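Local coordinates for protein CyaB (Pseudomonas aeruginosa, PDB 3R5G) that probably makes cyclic AMP from ATP as an adenylyl cyclase, this chain being the catalytic domain of a longer membrane protein, at residues Tyr161-Gly174 / Val185-Leu197. Numbering follows the deposited sequence.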
loop_
_atom_site.group_PDB
_atom_site.type_symbol
_atom_site.label_atom_id
_atom_site.label_comp_id
_atom_site.label_asym_id
_atom_site.label_seq_id
_atom_site.Cartn_x
_atom_site.Cartn_y
_atom_site.Cartn_z
ATOM N N TYR A 161 -15.936 13.720 9.974
ATOM C CA TYR A 161 -17.252 13.807 10.639
ATOM C C TYR A 161 -17.706 15.227 10.774
ATOM O O TYR A 161 -18.892 15.498 10.484
ATOM C CB TYR A 161 -17.135 13.115 12.048
ATOM C CG TYR A 161 -18.318 13.449 12.919
ATOM C CD1 TYR A 161 -19.515 12.822 12.703
ATOM C CD2 TYR A 161 -18.204 14.406 13.976
ATOM C CE1 TYR A 161 -20.649 13.180 13.483
ATOM C CE2 TYR A 161 -19.320 14.712 14.758
ATOM C CZ TYR A 161 -20.499 14.080 14.509
ATOM O OH TYR A 161 -21.627 14.422 15.208
ATOM N N SER A 162 -16.805 16.116 11.208
ATOM C CA SER A 162 -17.150 17.567 11.395
ATOM C C SER A 162 -17.740 18.228 10.154
ATOM O O SER A 162 -18.597 19.090 10.265
ATOM C CB SER A 162 -15.935 18.386 11.842
ATOM O OG SER A 162 -15.650 17.870 13.138
ATOM N N LEU A 163 -17.242 17.810 8.994
ATOM C CA LEU A 163 -17.682 18.280 7.732
ATOM C C LEU A 163 -18.981 17.704 7.230
ATOM O O LEU A 163 -19.746 18.407 6.564
ATOM C CB LEU A 163 -16.590 18.078 6.664
ATOM C CG LEU A 163 -15.358 18.944 6.939
ATOM C CD1 LEU A 163 -14.222 18.508 6.075
ATOM C CD2 LEU A 163 -15.693 20.445 6.664
ATOM N N ILE A 164 -19.289 16.438 7.579
ATOM C CA ILE A 164 -20.393 15.739 6.945
ATOM C C ILE A 164 -21.607 15.602 7.922
ATOM O O ILE A 164 -22.646 15.178 7.461
ATOM C CB ILE A 164 -20.075 14.371 6.393
ATOM C CG1 ILE A 164 -19.828 13.364 7.554
ATOM C CG2 ILE A 164 -18.828 14.408 5.477
ATOM C CD1 ILE A 164 -19.481 12.002 7.121
ATOM N N LYS A 165 -21.389 15.962 9.206
ATOM C CA LYS A 165 -22.398 15.519 10.231
ATOM C C LYS A 165 -23.812 15.994 10.027
ATOM O O LYS A 165 -24.698 15.306 10.503
ATOM C CB LYS A 165 -21.931 15.838 11.654
ATOM C CG LYS A 165 -21.810 17.387 11.853
ATOM C CD LYS A 165 -21.170 17.774 13.178
ATOM C CE LYS A 165 -20.945 19.282 13.126
ATOM N NZ LYS A 165 -20.276 19.806 14.311
ATOM N N ASP A 166 -24.054 17.124 9.375
ATOM C CA ASP A 166 -25.430 17.574 9.177
ATOM C C ASP A 166 -26.145 16.835 8.086
ATOM O O ASP A 166 -27.346 16.908 8.030
ATOM C CB ASP A 166 -25.392 19.066 8.844
ATOM C CG ASP A 166 -24.279 19.438 7.814
ATOM O OD1 ASP A 166 -23.067 18.907 7.768
ATOM O OD2 ASP A 166 -24.584 20.423 7.069
ATOM N N VAL A 167 -25.422 16.119 7.215
ATOM C CA VAL A 167 -26.043 15.450 6.094
ATOM C C VAL A 167 -25.815 13.920 6.012
ATOM O O VAL A 167 -26.514 13.265 5.284
ATOM C CB VAL A 167 -25.761 16.157 4.793
ATOM C CG1 VAL A 167 -25.913 17.696 4.968
ATOM C CG2 VAL A 167 -24.398 15.909 4.377
ATOM N N ILE A 168 -24.837 13.391 6.736
ATOM C CA ILE A 168 -24.612 11.973 6.731
ATOM C C ILE A 168 -24.648 11.488 8.177
ATOM O O ILE A 168 -24.042 12.025 9.078
ATOM C CB ILE A 168 -23.221 11.615 6.092
ATOM C CG1 ILE A 168 -23.336 11.923 4.581
ATOM C CG2 ILE A 168 -22.823 10.148 6.423
ATOM C CD1 ILE A 168 -22.018 11.680 3.777
ATOM N N MET A 169 -25.359 10.386 8.364
ATOM C CA MET A 169 -25.572 9.840 9.714
ATOM C C MET A 169 -24.368 8.990 10.153
ATOM O O MET A 169 -23.869 8.133 9.401
ATOM C CB MET A 169 -26.761 8.885 9.692
ATOM C CG MET A 169 -27.251 8.495 11.010
ATOM S SD MET A 169 -28.173 9.793 11.874
ATOM C CE MET A 169 -29.627 9.940 10.820
ATOM N N CYS A 170 -23.855 9.264 11.363
ATOM C CA CYS A 170 -22.625 8.631 11.866
ATOM C C CYS A 170 -22.907 8.139 13.297
ATOM O O CYS A 170 -23.808 8.652 13.982
ATOM C CB CYS A 170 -21.467 9.660 11.918
ATOM S SG CYS A 170 -21.074 10.295 10.225
ATOM N N ARG A 171 -22.013 7.289 13.772
ATOM C CA ARG A 171 -22.044 6.824 15.176
ATOM C C ARG A 171 -20.636 6.777 15.698
ATOM O O ARG A 171 -19.726 6.250 15.095
ATOM C CB ARG A 171 -22.541 5.395 15.086
ATOM C CG ARG A 171 -22.785 4.902 16.426
ATOM C CD ARG A 171 -23.449 3.514 16.414
ATOM N NE ARG A 171 -24.223 3.002 15.291
ATOM C CZ ARG A 171 -25.550 2.845 15.236
ATOM N NH1 ARG A 171 -26.050 2.263 14.162
ATOM N NH2 ARG A 171 -26.374 3.285 16.186
ATOM N N ASP A 172 -20.415 7.397 16.857
ATOM C CA ASP A 172 -19.128 7.321 17.570
ATOM C C ASP A 172 -18.652 5.903 17.827
ATOM O O ASP A 172 -19.447 5.041 18.312
ATOM C CB ASP A 172 -19.352 8.088 18.907
ATOM C CG ASP A 172 -18.102 8.370 19.717
ATOM O OD1 ASP A 172 -17.098 7.722 19.580
ATOM O OD2 ASP A 172 -18.207 9.349 20.566
ATOM N N LYS A 173 -17.405 5.629 17.417
ATOM C CA LYS A 173 -16.868 4.268 17.636
ATOM C C LYS A 173 -15.630 4.336 18.524
ATOM O O LYS A 173 -14.709 3.489 18.446
ATOM C CB LYS A 173 -16.623 3.516 16.311
ATOM C CG LYS A 173 -16.739 1.963 16.520
ATOM C CD LYS A 173 -16.048 1.187 15.421
ATOM C CE LYS A 173 -16.131 -0.272 15.820
ATOM N NZ LYS A 173 -15.653 -1.234 14.836
ATOM N N GLY A 174 -15.649 5.359 19.346
ATOM C CA GLY A 174 -14.490 5.524 20.311
ATOM C C GLY A 174 -13.235 6.107 19.640
ATOM O O GLY A 174 -13.292 6.980 18.772
ATOM N N VAL A 185 -6.958 8.911 18.104
ATOM C CA VAL A 185 -7.877 9.572 17.212
ATOM C C VAL A 185 -9.343 9.010 17.287
ATOM O O VAL A 185 -9.609 7.791 17.270
ATOM C CB VAL A 185 -7.389 9.656 15.700
ATOM C CG1 VAL A 185 -5.808 9.831 15.605
ATOM C CG2 VAL A 185 -7.918 8.505 14.846
ATOM N N GLN A 186 -10.137 10.035 17.331
ATOM C CA GLN A 186 -11.588 9.913 17.436
ATOM C C GLN A 186 -12.058 9.329 16.119
ATOM O O GLN A 186 -11.685 9.849 15.052
ATOM C CB GLN A 186 -12.231 11.227 17.727
ATOM C CG GLN A 186 -13.794 11.216 17.727
ATOM C CD GLN A 186 -14.356 10.305 18.761
ATOM O OE1 GLN A 186 -14.040 10.471 19.962
ATOM N NE2 GLN A 186 -15.174 9.317 18.355
ATOM N N ILE A 187 -12.881 8.314 16.186
ATOM C CA ILE A 187 -13.407 7.629 14.937
ATOM C C ILE A 187 -14.906 7.476 14.981
ATOM O O ILE A 187 -15.552 7.529 16.033
ATOM C CB ILE A 187 -12.757 6.330 14.622
ATOM C CG1 ILE A 187 -13.025 5.263 15.767
ATOM C CG2 ILE A 187 -11.210 6.613 14.307
ATOM C CD1 ILE A 187 -12.671 3.842 15.459
ATOM N N TYR A 188 -15.549 7.394 13.806
ATOM C CA TYR A 188 -16.996 7.181 13.687
ATOM C C TYR A 188 -17.335 6.225 12.591
ATOM O O TYR A 188 -16.495 6.090 11.651
ATOM C CB TYR A 188 -17.654 8.537 13.269
ATOM C CG TYR A 188 -17.429 9.705 14.214
ATOM C CD1 TYR A 188 -16.226 10.388 14.142
ATOM C CD2 TYR A 188 -18.386 10.046 15.194
ATOM C CE1 TYR A 188 -15.953 11.440 15.072
ATOM C CE2 TYR A 188 -18.124 11.071 16.110
ATOM C CZ TYR A 188 -16.917 11.756 15.990
ATOM O OH TYR A 188 -16.663 12.814 16.892
ATOM N N GLN A 189 -18.396 5.477 12.723
ATOM C CA GLN A 189 -18.929 4.595 11.684
ATOM C C GLN A 189 -19.939 5.428 10.909
ATOM O O GLN A 189 -20.703 6.215 11.472
ATOM C CB GLN A 189 -19.668 3.406 12.323
ATOM C CG GLN A 189 -18.797 2.470 13.039
ATOM C CD GLN A 189 -19.608 1.518 13.923
ATOM O OE1 GLN A 189 -20.561 1.933 14.592
ATOM N NE2 GLN A 189 -19.146 0.291 13.983
ATOM N N VAL A 190 -19.985 5.237 9.565
ATOM C CA VAL A 190 -20.984 5.867 8.742
ATOM C C VAL A 190 -22.128 4.894 8.502
ATOM O O VAL A 190 -21.913 3.699 8.199
ATOM C CB VAL A 190 -20.297 6.236 7.360
ATOM C CG1 VAL A 190 -21.394 6.721 6.419
ATOM C CG2 VAL A 190 -19.389 7.364 7.546
ATOM N N VAL A 191 -23.337 5.395 8.749
ATOM C CA VAL A 191 -24.544 4.564 8.741
ATOM C C VAL A 191 -25.463 5.097 7.619
ATOM O O VAL A 191 -25.673 6.294 7.487
ATOM C CB VAL A 191 -25.263 4.687 10.091
ATOM C CG1 VAL A 191 -26.607 3.980 10.105
ATOM C CG2 VAL A 191 -24.365 4.113 11.146
ATOM N N ASP A 192 -25.961 4.201 6.807
ATOM C CA ASP A 192 -26.802 4.629 5.697
ATOM C C ASP A 192 -28.062 5.172 6.216
ATOM O O ASP A 192 -28.621 4.706 7.245
ATOM C CB ASP A 192 -27.166 3.366 4.929
ATOM C CG ASP A 192 -25.984 2.856 4.088
ATOM O OD1 ASP A 192 -24.855 3.367 4.233
ATOM O OD2 ASP A 192 -26.204 1.967 3.228
ATOM N N SER A 193 -28.605 6.168 5.573
ATOM C CA SER A 193 -29.849 6.778 6.008
ATOM C C SER A 193 -30.631 7.314 4.836
ATOM O O SER A 193 -30.169 7.180 3.618
ATOM C CB SER A 193 -29.624 7.892 7.074
ATOM O OG SER A 193 -28.886 9.030 6.600
ATOM N N ARG A 194 -31.790 7.923 5.184
ATOM C CA ARG A 194 -32.740 8.129 4.099
ATOM C C ARG A 194 -32.183 9.136 3.107
ATOM O O ARG A 194 -32.461 8.976 1.902
ATOM C CB ARG A 194 -34.206 8.512 4.570
ATOM C CG ARG A 194 -35.208 7.265 4.704
ATOM C CD ARG A 194 -34.969 6.591 6.064
ATOM N NE ARG A 194 -34.256 7.627 6.796
ATOM C CZ ARG A 194 -33.201 7.492 7.597
ATOM N NH1 ARG A 194 -32.681 8.605 8.104
ATOM N NH2 ARG A 194 -32.671 6.300 7.899
ATOM N N ARG A 195 -31.385 10.096 3.531
ATOM C CA ARG A 195 -31.046 11.233 2.677
ATOM C C ARG A 195 -29.738 10.993 1.937
ATOM O O ARG A 195 -29.223 11.937 1.349
ATOM C CB ARG A 195 -30.929 12.510 3.452
ATOM C CG ARG A 195 -32.167 12.705 4.335
ATOM C CD ARG A 195 -33.074 13.492 3.540
ATOM N NE ARG A 195 -32.477 14.803 3.283
ATOM C CZ ARG A 195 -32.653 15.545 2.187
ATOM N NH1 ARG A 195 -33.366 15.120 1.089
ATOM N NH2 ARG A 195 -32.039 16.716 2.114
ATOM N N ASP A 196 -29.287 9.760 1.838
ATOM C CA ASP A 196 -28.022 9.577 1.141
ATOM C C ASP A 196 -28.011 9.983 -0.323
ATOM O O ASP A 196 -28.984 9.748 -1.018
ATOM C CB ASP A 196 -27.441 8.239 1.356
ATOM C CG ASP A 196 -27.003 8.076 2.857
ATOM O OD1 ASP A 196 -26.444 9.042 3.531
ATOM O OD2 ASP A 196 -27.051 6.934 3.233
ATOM N N LEU A 197 -26.875 10.502 -0.752
ATOM C CA LEU A 197 -26.764 10.995 -2.146
ATOM C C LEU A 197 -26.380 9.857 -3.066
ATOM O O LEU A 197 -25.237 9.301 -2.937
ATOM C CB LEU A 197 -25.641 12.035 -2.139
ATOM C CG LEU A 197 -25.199 12.606 -3.492
ATOM C CD1 LEU A 197 -26.439 13.419 -3.968
ATOM C CD2 LEU A 197 -23.979 13.437 -3.104
HETATM O O HOH W 1 -26.506 11.680 3.307
HETATM O O HOH W 2 -26.249 8.647 6.186
HETATM O O HOH W 3 -22.987 1.394 13.380
HETATM O O HOH W 4 -16.232 10.033 22.046
#
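Strands 170-174 and 185-190 pair antiparallel, Arg171 and Gln189 forming a hydrogen-bonded pair in which Arg171 N reaches Gln189 O at 2.9 Å and Gln189 N reaches Arg171 O at 2.8 Å; Lys173, Gly174 and Ile187 extend the pairing at one end, Met169 and Val191 at the other. On the face carrying Cys170, Asp172 and Val190, the Tyr188 ring lies against that of Tyr161 in a face-to-face stack, centroids 4.0 Å apart and planes at 10°. Tyr161 places CG opposite its own N (chi1 166°), which brings the ring flat over Tyr188, and its CB also sits over the Tyr188 face; Lys165 CB covers the other side of the Tyr161 ring, and the Tyr188 hydroxyl bonds to His158. This is the C-terminal hairpin of the nucleotide cyclase catalytic domain, its strand 185-190 joined in turn to strand 154-157 of the sheet. Beside the stack, Asp172 OD1 closes an Asx turn with Gly174 N, and Gln186 NE2 gives Asp172 OD1 a second hydrogen bond of 2.8 Å, meeting it from above the carboxylate plane. Across the sheet, Lys173 sends its extended chain obliquely across the end of Gln189, Lys173 CD 3.5 Å from Gln189 NE2 in van der Waals contact; Lys173 NZ forms salt bridges to Glu150 and Glu153, and Gln189 NE2 hydrogen-bonds to Glu153. A water links Arg171 NE to Gln189 OE1. Next to the Met169-Val191 bond, another water accepts from Met169 N and Ser193 OG and donates to Val191 O and Asp196 OD1, tying the 193-196 type I turn to residue 169.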